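Local coordinates for CELL division inhibitor (Pyrococcus furiosus, PDB 1G3Q), which binds ADP with magnesium at a P-loop, probably hydrolyses ATP, and belongs to the MinD family of cell division inhibitors, at residues E66-V69 / E70-I73; V140-E144 / I145-T149; K95-P98 / R99-P102; E209-A213 / V214-P218. One frame throughout, in Å; residues are numbered along the deposited sequence.

Interaction 1: E66-V69 / E70-I73; sequences EANV and EDAI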
loop_
_atom_site.group_PDB
_atom_site.type_symbol
_atom_site.label_atom_id
_atom_site.label_comp_id
_atom_site.label_asym_id
_atom_site.label_seq_id
_atom_site.Cartn_x
_atom_site.Cartn_y
_atom_site.Cartn_z
ATOM N N GLU A 66 -10.089 -16.270 14.917
ATOM C CA GLU A 66 -9.926 -17.702 14.681
ATOM C C GLU A 66 -8.487 -18.140 14.431
ATOM O O GLU A 66 -8.229 -19.322 14.201
ATOM C CB GLU A 66 -10.796 -18.141 13.496
ATOM C CG GLU A 66 -12.295 -18.050 13.739
ATOM C CD GLU A 66 -12.747 -18.908 14.908
ATOM O OE1 GLU A 66 -12.383 -20.104 14.954
ATOM O OE2 GLU A 66 -13.472 -18.387 15.781
ATOM N N ALA A 67 -7.551 -17.199 14.469
ATOM C CA ALA A 67 -6.152 -17.537 14.238
ATOM C C ALA A 67 -5.200 -16.483 14.784
ATOM O O ALA A 67 -5.549 -15.309 14.871
ATOM C CB ALA A 67 -5.905 -17.726 12.738
ATOM N N ASN A 68 -3.997 -16.914 15.150
ATOM C CA ASN A 68 -2.977 -16.001 15.649
ATOM C C ASN A 68 -2.344 -15.357 14.420
ATOM O O ASN A 68 -2.104 -16.031 13.419
ATOM C CB ASN A 68 -1.926 -16.767 16.455
ATOM C CG ASN A 68 -2.500 -17.381 17.715
ATOM O OD1 ASN A 68 -3.184 -16.706 18.480
ATOM N ND2 ASN A 68 -2.222 -18.662 17.942
ATOM N N VAL A 69 -2.075 -14.058 14.488
ATOM C CA VAL A 69 -1.505 -13.358 13.344
ATOM C C VAL A 69 -0.213 -14.009 12.836
ATOM O O VAL A 69 0.105 -13.918 11.650
ATOM C CB VAL A 69 -1.250 -11.868 13.669
ATOM C CG1 VAL A 69 -0.097 -11.728 14.653
ATOM C CG2 VAL A 69 -0.989 -11.094 12.382
ATOM N N GLU A 70 0.518 -14.676 13.728
ATOM C CA GLU A 70 1.759 -15.348 13.346
ATOM C C GLU A 70 1.496 -16.387 12.258
ATOM O O GLU A 70 2.338 -16.613 11.385
ATOM C CB GLU A 70 2.387 -16.070 14.547
ATOM C CG GLU A 70 3.068 -15.194 15.586
ATOM C CD GLU A 70 2.116 -14.273 16.320
ATOM O OE1 GLU A 70 0.932 -14.639 16.500
ATOM O OE2 GLU A 70 2.565 -13.181 16.733
ATOM N N ASP A 71 0.332 -17.028 12.318
ATOM C CA ASP A 71 -0.012 -18.058 11.347
ATOM C C ASP A 71 -0.569 -17.541 10.028
ATOM O O ASP A 71 -0.951 -18.331 9.162
ATOM C CB ASP A 71 -0.992 -19.061 11.963
ATOM C CG ASP A 71 -0.340 -19.916 13.030
ATOM O OD1 ASP A 71 0.844 -20.259 12.849
ATOM O OD2 ASP A 71 -1.001 -20.255 14.033
ATOM N N ALA A 72 -0.613 -16.223 9.873
ATOM C CA ALA A 72 -1.111 -15.622 8.643
ATOM C C ALA A 72 0.025 -14.893 7.933
ATOM O O ALA A 72 -0.200 -14.120 7.005
ATOM C CB ALA A 72 -2.257 -14.663 8.947
ATOM N N ILE A 73 1.254 -15.145 8.376
ATOM C CA ILE A 73 2.425 -14.524 7.760
ATOM C C ILE A 73 3.076 -15.515 6.795
ATOM O O ILE A 73 3.506 -16.599 7.193
ATOM C CB ILE A 73 3.452 -14.084 8.825
ATOM C CG1 ILE A 73 2.836 -12.978 9.698
ATOM C CG2 ILE A 73 4.728 -13.595 8.151
ATOM C CD1 ILE A 73 3.732 -12.494 10.813
HETATM O O HOH W 1 -3.465 -19.599 14.690
HETATM O O HOH W 2 0.915 -19.282 16.626
#
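Val69 packs against Glu70, and Asn68 meets Asp71, in a short 3-10 turn. The turn lies in the loop between helix 59-63 and strand 74-75 of the P-loop NTPase fold. Two successive i to i+3 backbone bonds define it. Asp71 N donates to Asn68 O at 2.9 Å, and Ala72 N donates to Val69 O at 3.0 Å.

Val69 is buried, as is Ala72. The CG1 methyl of Val69 lies between the backbone N and the carbonyl carbon (chi1 70°). From there it faces the next residue along the chain, and it sits 3.6 Å from Glu70 OE1. The Glu70 chain bends at chi2 (65°), which folds the carboxylate back over the start of the turn. The same OE1 comes within 3.6 Å of Asn68 CB. Glu70 therefore touches its neighbours with the carboxylate end of its chain and packs against carbon. A weak, long ion pair with Lys111 adds a charged partner on its OE2.

Away from Glu70, the turn rests on apolar residues. Val69 and Ala72 both touch Val62 of helix 59-63 and Leu84 of strand 81-84. The Asn68 and Asp71 side is exposed and partly bridged by solvent. One water accepts from Asn68 N at 2.8 Å. It donates to Asp71 OD2 at 2.6 Å, so the carboxylate is tied to the backbone at the start of the turn.

Interaction 2: V140-E144 / I145-T149; sequences VTNPE and ISCLT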
loop_
_atom_site.group_PDB
_atom_site.type_symbol
_atom_site.label_atom_id
_atom_site.label_comp_id
_atom_site.label_asym_id
_atom_site.label_seq_id
_atom_site.Cartn_x
_atom_site.Cartn_y
_atom_site.Cartn_z
ATOM N N VAL A 140 -1.650 8.200 -2.034
ATOM C CA VAL A 140 -1.579 7.773 -3.424
ATOM C C VAL A 140 -2.725 8.445 -4.168
ATOM O O VAL A 140 -3.880 8.351 -3.755
ATOM C CB VAL A 140 -1.719 6.241 -3.561
ATOM C CG1 VAL A 140 -1.696 5.850 -5.025
ATOM C CG2 VAL A 140 -0.588 5.547 -2.813
ATOM N N THR A 141 -2.401 9.125 -5.260
ATOM C CA THR A 141 -3.412 9.828 -6.034
ATOM C C THR A 141 -3.085 9.848 -7.519
ATOM O O THR A 141 -1.959 9.564 -7.923
ATOM C CB THR A 141 -3.537 11.289 -5.562
ATOM O OG1 THR A 141 -4.586 11.945 -6.289
ATOM C CG2 THR A 141 -2.228 12.031 -5.805
ATOM N N ASN A 142 -4.086 10.180 -8.326
ATOM C CA ASN A 142 -3.904 10.283 -9.764
ATOM C C ASN A 142 -3.937 11.774 -10.093
ATOM O O ASN A 142 -4.304 12.585 -9.245
ATOM C CB ASN A 142 -5.011 9.533 -10.505
ATOM C CG ASN A 142 -5.003 8.045 -10.204
ATOM O OD1 ASN A 142 -3.942 7.446 -10.008
ATOM N ND2 ASN A 142 -6.184 7.438 -10.179
ATOM N N PRO A 143 -3.543 12.154 -11.320
ATOM C CA PRO A 143 -3.525 13.560 -11.746
ATOM C C PRO A 143 -4.883 14.249 -11.929
ATOM O O PRO A 143 -4.987 15.209 -12.690
ATOM C CB PRO A 143 -2.735 13.513 -13.057
ATOM C CG PRO A 143 -1.875 12.289 -12.909
ATOM C CD PRO A 143 -2.843 11.311 -12.302
ATOM N N GLU A 144 -5.917 13.767 -11.243
ATOM C CA GLU A 144 -7.248 14.371 -11.343
ATOM C C GLU A 144 -7.487 15.268 -10.135
ATOM O O GLU A 144 -7.274 14.851 -9.000
ATOM C CB GLU A 144 -8.334 13.296 -11.381
ATOM C CG GLU A 144 -8.374 12.458 -12.647
ATOM C CD GLU A 144 -9.475 11.411 -12.605
ATOM O OE1 GLU A 144 -9.439 10.545 -11.702
ATOM O OE2 GLU A 144 -10.381 11.455 -13.468
ATOM N N ILE A 145 -7.946 16.493 -10.375
ATOM C CA ILE A 145 -8.187 17.421 -9.276
ATOM C C ILE A 145 -9.093 16.819 -8.204
ATOM O O ILE A 145 -8.821 16.954 -7.010
ATOM C CB ILE A 145 -8.800 18.759 -9.779
ATOM C CG1 ILE A 145 -8.894 19.756 -8.620
ATOM C CG2 ILE A 145 -10.183 18.520 -10.374
ATOM C CD1 ILE A 145 -7.562 20.053 -7.950
ATOM N N SER A 146 -10.161 16.149 -8.624
ATOM C CA SER A 146 -11.085 15.537 -7.674
ATOM C C SER A 146 -10.381 14.458 -6.853
ATOM O O SER A 146 -10.630 14.306 -5.657
ATOM C CB SER A 146 -12.286 14.937 -8.412
ATOM O OG SER A 146 -11.866 14.017 -9.406
ATOM N N CYS A 147 -9.498 13.708 -7.499
ATOM C CA CYS A 147 -8.768 12.657 -6.807
ATOM C C CYS A 147 -7.764 13.297 -5.854
ATOM O O CYS A 147 -7.548 12.814 -4.747
ATOM C CB CYS A 147 -8.047 11.760 -7.815
ATOM S SG CYS A 147 -7.247 10.320 -7.064
ATOM N N LEU A 148 -7.156 14.396 -6.288
ATOM C CA LEU A 148 -6.187 15.100 -5.459
ATOM C C LEU A 148 -6.855 15.666 -4.207
ATOM O O LEU A 148 -6.397 15.428 -3.088
ATOM C CB LEU A 148 -5.534 16.238 -6.248
ATOM C CG LEU A 148 -4.638 15.857 -7.429
ATOM C CD1 LEU A 148 -4.241 17.110 -8.192
ATOM C CD2 LEU A 148 -3.403 15.123 -6.925
ATOM N N THR A 149 -7.942 16.412 -4.401
ATOM C CA THR A 149 -8.658 17.012 -3.280
ATOM C C THR A 149 -9.217 15.958 -2.328
ATOM O O THR A 149 -9.170 16.129 -1.111
ATOM C CB THR A 149 -9.809 17.933 -3.767
ATOM O OG1 THR A 149 -10.712 17.191 -4.597
ATOM C CG2 THR A 149 -9.251 19.098 -4.565
#
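Thr141 and Cys147 make a local contact across the turn from strand 136-141 into helix 145-160. The strand end and the first helical turn pack against each other through a few side chains. Cys147 SG lies anti to its own backbone N (chi1 -174°). This directs the sulfur back to the strand, where Asn142 N donates to it at 3.4 Å. The bond is nearly straight, with 168° at the hydrogen. The buried sulfur thus takes up a backbone N-H just past the strand end.

Thr141 OG1 lies 3.2 Å from Cys147 SG. The hydroxyl donates to Asn142 O at 3.0 Å, in the carbonyl plane and on a lone pair. That bond helps to hold the threonine rotamer, which sets its CG2 methyl against Leu148 CD2 at 3.5 Å, tighter than usual for two carbons. The two side chains cross at about a right angle.

Glu144 takes the N-cap position. Its carbonyl O accepts from Leu148 N at 2.8 Å, nearly along the C=O axis, as in a regular alpha-helical turn. Leu148 also touches Met189 of helix 182-189. On the nucleotide side, Cys147 and Asn142 touch Thr14, which binds ADP, and Ser146 OG is hydrogen-bonded to Lys11 NZ. The arrangement is the strand-to-helix turn of a beta-alpha-beta unit, completed by strand 164-173 and set beside the P-loop.

Interaction 3: K95-P98 / R99-P102; sequences KADP and RKLP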
loop_
_atom_site.group_PDB
_atom_site.type_symbol
_atom_site.label_atom_id
_atom_site.label_comp_id
_atom_site.label_asym_id
_atom_site.label_seq_id
_atom_site.Cartn_x
_atom_site.Cartn_y
_atom_site.Cartn_z
ATOM N N LYS A 95 -17.045 -12.009 8.631
ATOM C CA LYS A 95 -16.571 -12.277 9.980
ATOM C C LYS A 95 -15.324 -11.538 10.454
ATOM O O LYS A 95 -14.991 -11.585 11.636
ATOM C CB LYS A 95 -16.400 -13.784 10.157
ATOM C CG LYS A 95 -17.734 -14.520 10.065
ATOM C CD LYS A 95 -17.612 -15.981 10.448
ATOM C CE LYS A 95 -18.985 -16.639 10.557
ATOM N NZ LYS A 95 -18.899 -18.031 11.104
ATOM N N ALA A 96 -14.640 -10.850 9.549
ATOM C CA ALA A 96 -13.440 -10.107 9.930
ATOM C C ALA A 96 -13.813 -8.785 10.602
ATOM O O ALA A 96 -14.378 -7.905 9.964
ATOM C CB ALA A 96 -12.581 -9.834 8.701
ATOM N N ASP A 97 -13.510 -8.655 11.891
ATOM C CA ASP A 97 -13.798 -7.420 12.616
ATOM C C ASP A 97 -12.698 -6.418 12.255
ATOM O O ASP A 97 -11.553 -6.556 12.693
ATOM C CB ASP A 97 -13.790 -7.678 14.126
ATOM C CG ASP A 97 -14.173 -6.448 14.937
ATOM O OD1 ASP A 97 -14.263 -5.344 14.357
ATOM O OD2 ASP A 97 -14.376 -6.591 16.164
ATOM N N PRO A 98 -13.029 -5.397 11.451
ATOM C CA PRO A 98 -12.036 -4.393 11.050
ATOM C C PRO A 98 -11.492 -3.564 12.206
ATOM O O PRO A 98 -10.383 -3.036 12.132
ATOM C CB PRO A 98 -12.798 -3.544 10.039
ATOM C CG PRO A 98 -14.200 -3.605 10.553
ATOM C CD PRO A 98 -14.355 -5.068 10.899
ATOM N N ARG A 99 -12.270 -3.457 13.276
ATOM C CA ARG A 99 -11.862 -2.673 14.434
ATOM C C ARG A 99 -10.628 -3.246 15.129
ATOM O O ARG A 99 -9.973 -2.556 15.911
ATOM C CB ARG A 99 -13.026 -2.570 15.423
ATOM C CG ARG A 99 -14.259 -1.897 14.826
ATOM C CD ARG A 99 -15.485 -2.112 15.702
ATOM N NE ARG A 99 -15.703 -3.528 15.983
ATOM C CZ ARG A 99 -16.604 -3.986 16.844
ATOM N NH1 ARG A 99 -17.382 -3.133 17.501
ATOM N NH2 ARG A 99 -16.703 -5.288 17.079
ATOM N N LYS A 100 -10.300 -4.502 14.839
ATOM C CA LYS A 100 -9.136 -5.135 15.455
ATOM C C LYS A 100 -7.866 -5.020 14.615
ATOM O O LYS A 100 -6.813 -5.526 15.003
ATOM C CB LYS A 100 -9.429 -6.608 15.746
ATOM C CG LYS A 100 -10.401 -6.805 16.898
ATOM C CD LYS A 100 -10.766 -8.260 17.097
ATOM C CE LYS A 100 -11.651 -8.420 18.330
ATOM N NZ LYS A 100 -12.116 -9.824 18.487
ATOM N N LEU A 101 -7.966 -4.350 13.471
ATOM C CA LEU A 101 -6.812 -4.178 12.595
ATOM C C LEU A 101 -5.644 -3.467 13.286
ATOM O O LEU A 101 -4.517 -3.961 13.268
ATOM C CB LEU A 101 -7.217 -3.419 11.325
ATOM C CG LEU A 101 -7.888 -4.271 10.243
ATOM C CD1 LEU A 101 -8.464 -3.383 9.145
ATOM C CD2 LEU A 101 -6.856 -5.239 9.665
ATOM N N PRO A 102 -5.898 -2.302 13.910
ATOM C CA PRO A 102 -4.811 -1.586 14.586
ATOM C C PRO A 102 -4.024 -2.419 15.597
ATOM O O PRO A 102 -2.796 -2.418 15.574
ATOM C CB PRO A 102 -5.530 -0.406 15.226
ATOM C CG PRO A 102 -6.596 -0.103 14.213
ATOM C CD PRO A 102 -7.125 -1.484 13.890
HETATM O O HOH W 3 -15.299 -8.786 18.127
#
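The carboxylate of Asp97 meets the guanidinium of Arg99 at its edge, with the two planes 37° apart. Arg99 grips it side-on in a salt bridge, through NE and NH2, one nitrogen to each oxygen. NE donates to Asp97 OD1 at 2.8 Å on the syn side, almost straight at 170°. NH2 reaches Asp97 OD2 at 2.8 Å from above the carboxylate plane. The arginine chain bends at chi3 to bring this edge round.

Asp97 OD1 has a second donor, Arg99 N at 2.9 Å, an Asx turn, so one oxygen holds both backbone and side chain of the arginine. Asp97 CG lies anti to the backbone N (chi1 -176°), which turns the carboxylate over the start of the next turn. The extended Lys100 chain runs past Asp97 OD2, but Lys100 NZ is 4.6 Å from it, too far for a salt bridge. A water donates to OD2 and accepts weakly from that NZ.

With an alanine at Asp97, the Arg99 guanidinium would probably lose its carboxylate mate and be set free to turn, and Arg99 N would lose its side-chain acceptor.

Two backbone bonds wind the turn, Lys100 N to Asp97 O at 3.2 Å and Leu101 N to Pro98 O at 3.1 Å. The turn links helix 90-95 to helix 101-106. Pro98 packs on Leu125 and Ser129 of helix 125-131, while Leu101 reaches Leu59 and Leu63 of helix 59-63.

Interaction 4: E209-A213 / V214-P218; sequences EGIPA and VKYKP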
loop_
_atom_site.group_PDB
_atom_site.type_symbol
_atom_site.label_atom_id
_atom_site.label_comp_id
_atom_site.label_asym_id
_atom_site.label_seq_id
_atom_site.Cartn_x
_atom_site.Cartn_y
_atom_site.Cartn_z
ATOM N N GLU A 209 0.962 -10.635 -13.931
ATOM C CA GLU A 209 1.965 -11.687 -13.799
ATOM C C GLU A 209 2.127 -12.181 -12.363
ATOM O O GLU A 209 2.566 -13.307 -12.133
ATOM C CB GLU A 209 3.315 -11.167 -14.299
ATOM C CG GLU A 209 4.437 -12.187 -14.288
ATOM C CD GLU A 209 4.223 -13.288 -15.297
ATOM O OE1 GLU A 209 3.545 -13.036 -16.311
ATOM O OE2 GLU A 209 4.745 -14.400 -15.089
ATOM N N GLY A 210 1.775 -11.346 -11.394
ATOM C CA GLY A 210 1.950 -11.755 -10.011
ATOM C C GLY A 210 3.381 -11.470 -9.588
ATOM O O GLY A 210 3.895 -12.040 -8.622
ATOM N N ILE A 211 4.034 -10.588 -10.337
ATOM C CA ILE A 211 5.409 -10.183 -10.051
ATOM C C ILE A 211 5.472 -8.683 -10.303
ATOM O O ILE A 211 5.373 -8.242 -11.449
ATOM C CB ILE A 211 6.424 -10.864 -10.995
ATOM C CG1 ILE A 211 6.327 -12.388 -10.879
ATOM C CG2 ILE A 211 7.838 -10.404 -10.645
ATOM C CD1 ILE A 211 7.185 -13.134 -11.918
ATOM N N PRO A 212 5.623 -7.879 -9.239
ATOM C CA PRO A 212 5.688 -6.421 -9.390
ATOM C C PRO A 212 6.698 -5.980 -10.442
ATOM O O PRO A 212 7.821 -6.489 -10.496
ATOM C CB PRO A 212 6.050 -5.947 -7.986
ATOM C CG PRO A 212 5.333 -6.954 -7.118
ATOM C CD PRO A 212 5.675 -8.262 -7.817
ATOM N N ALA A 213 6.286 -5.027 -11.272
ATOM C CA ALA A 213 7.130 -4.511 -12.340
ATOM C C ALA A 213 8.530 -4.123 -11.888
ATOM O O ALA A 213 9.491 -4.274 -12.644
ATOM C CB ALA A 213 6.450 -3.321 -13.007
ATOM N N VAL A 214 8.660 -3.632 -10.659
ATOM C CA VAL A 214 9.968 -3.217 -10.172
ATOM C C VAL A 214 10.980 -4.347 -10.338
ATOM O O VAL A 214 12.158 -4.093 -10.579
ATOM C CB VAL A 214 9.908 -2.750 -8.686
ATOM C CG1 VAL A 214 9.600 -3.918 -7.771
ATOM C CG2 VAL A 214 11.225 -2.091 -8.294
ATOM N N LYS A 215 10.521 -5.594 -10.235
ATOM C CA LYS A 215 11.424 -6.726 -10.402
ATOM C C LYS A 215 11.228 -7.440 -11.739
ATOM O O LYS A 215 12.199 -7.816 -12.392
ATOM C CB LYS A 215 11.257 -7.737 -9.265
ATOM C CG LYS A 215 12.371 -8.786 -9.245
ATOM C CD LYS A 215 12.238 -9.750 -8.074
ATOM C CE LYS A 215 13.372 -10.757 -8.080
ATOM N NZ LYS A 215 13.231 -11.774 -7.005
ATOM N N TYR A 216 9.974 -7.619 -12.145
ATOM C CA TYR A 216 9.657 -8.309 -13.394
ATOM C C TYR A 216 10.271 -7.612 -14.614
ATOM O O TYR A 216 10.881 -8.262 -15.459
ATOM C CB TYR A 216 8.132 -8.426 -13.542
ATOM C CG TYR A 216 7.657 -9.363 -14.642
ATOM C CD1 TYR A 216 8.203 -10.639 -14.793
ATOM C CD2 TYR A 216 6.626 -8.986 -15.501
ATOM C CE1 TYR A 216 7.722 -11.519 -15.781
ATOM C CE2 TYR A 216 6.143 -9.851 -16.482
ATOM C CZ TYR A 216 6.694 -11.112 -16.618
ATOM O OH TYR A 216 6.227 -11.951 -17.608
ATOM N N LYS A 217 10.107 -6.293 -14.707
ATOM C CA LYS A 217 10.670 -5.527 -15.824
ATOM C C LYS A 217 11.450 -4.357 -15.219
ATOM O O LYS A 217 11.008 -3.206 -15.251
ATOM C CB LYS A 217 9.543 -5.043 -16.744
ATOM C CG LYS A 217 8.691 -6.200 -17.279
ATOM C CD LYS A 217 7.628 -5.760 -18.282
ATOM C CE LYS A 217 8.259 -5.228 -19.557
ATOM N NZ LYS A 217 7.246 -5.039 -20.630
ATOM N N PRO A 218 12.640 -4.650 -14.673
ATOM C CA PRO A 218 13.551 -3.706 -14.022
ATOM C C PRO A 218 14.041 -2.472 -14.781
ATOM O O PRO A 218 14.520 -1.528 -14.157
ATOM C CB PRO A 218 14.699 -4.605 -13.567
ATOM C CG PRO A 218 14.756 -5.621 -14.637
ATOM C CD PRO A 218 13.299 -5.961 -14.839
#
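A Schellman motif ends helix 201-209 at Gly210, whose positive phi lets the chain turn into the short helix 213-216. Across this link the Tyr216 ring lies on Glu209, the last residue of the first helix. Glu209 CG sits over one ring face, 3.6 Å from the centroid and 19° off the normal, a CH-pi contact. The Glu209 chain bends at chi2, and its carboxylate lies nearly parallel to the ring, their planes 14° apart. Its OE1 is 3.2 Å from Tyr216 OH.

At the root of the ring, Ile211 CG2 touches Tyr216 CB at 3.5 Å. With CG anti to the backbone N (chi1 -168°), the tyrosine ring is carried back to Glu209. A serine in place of Tyr216 would keep the CB contact with Ile211 but would probably open a gap over Glu209 CG.

Pro212 is the N-cap of the short helix. Its carbonyl O accepts from Lys215 N and Tyr216 N, both at 2.9 Å, from opposite faces of its plane. Lys217 N closes the last turn on Ala213 O at 3.0 Å. Pro212 and Val214 rest on Asn22 and Val25 of helix 16-29, and Lys217 NZ forms a salt bridge with Glu205.

The chemistry is therefore mixed: two N-H groups are satisfied at one cap oxygen, while the carbon part of an acidic side chain provides apolar cover for one face of the ring.

How the interactions relate
All four contacts are local turns, and none touches another. Interactions 1 and 3 are the closest pair, with centres 13 Å apart and nearest atoms about 7 Å apart. Both pack on helix 59-63. Interactions 2 and 4 lie nearer the nucleotide. The Asn142 side chain is about 6 Å from the bound ADP, and that of Ala213 is about 8 Å from it. In interaction 3 the Leu101 side chain is about 9 Å from that of Asp40, a magnesium-binding residue that holds no metal in this model. Interaction 1 is remote from the annotated sites, and its centre is 36 Å from that of interaction 2, on the opposite side of the chain's centre.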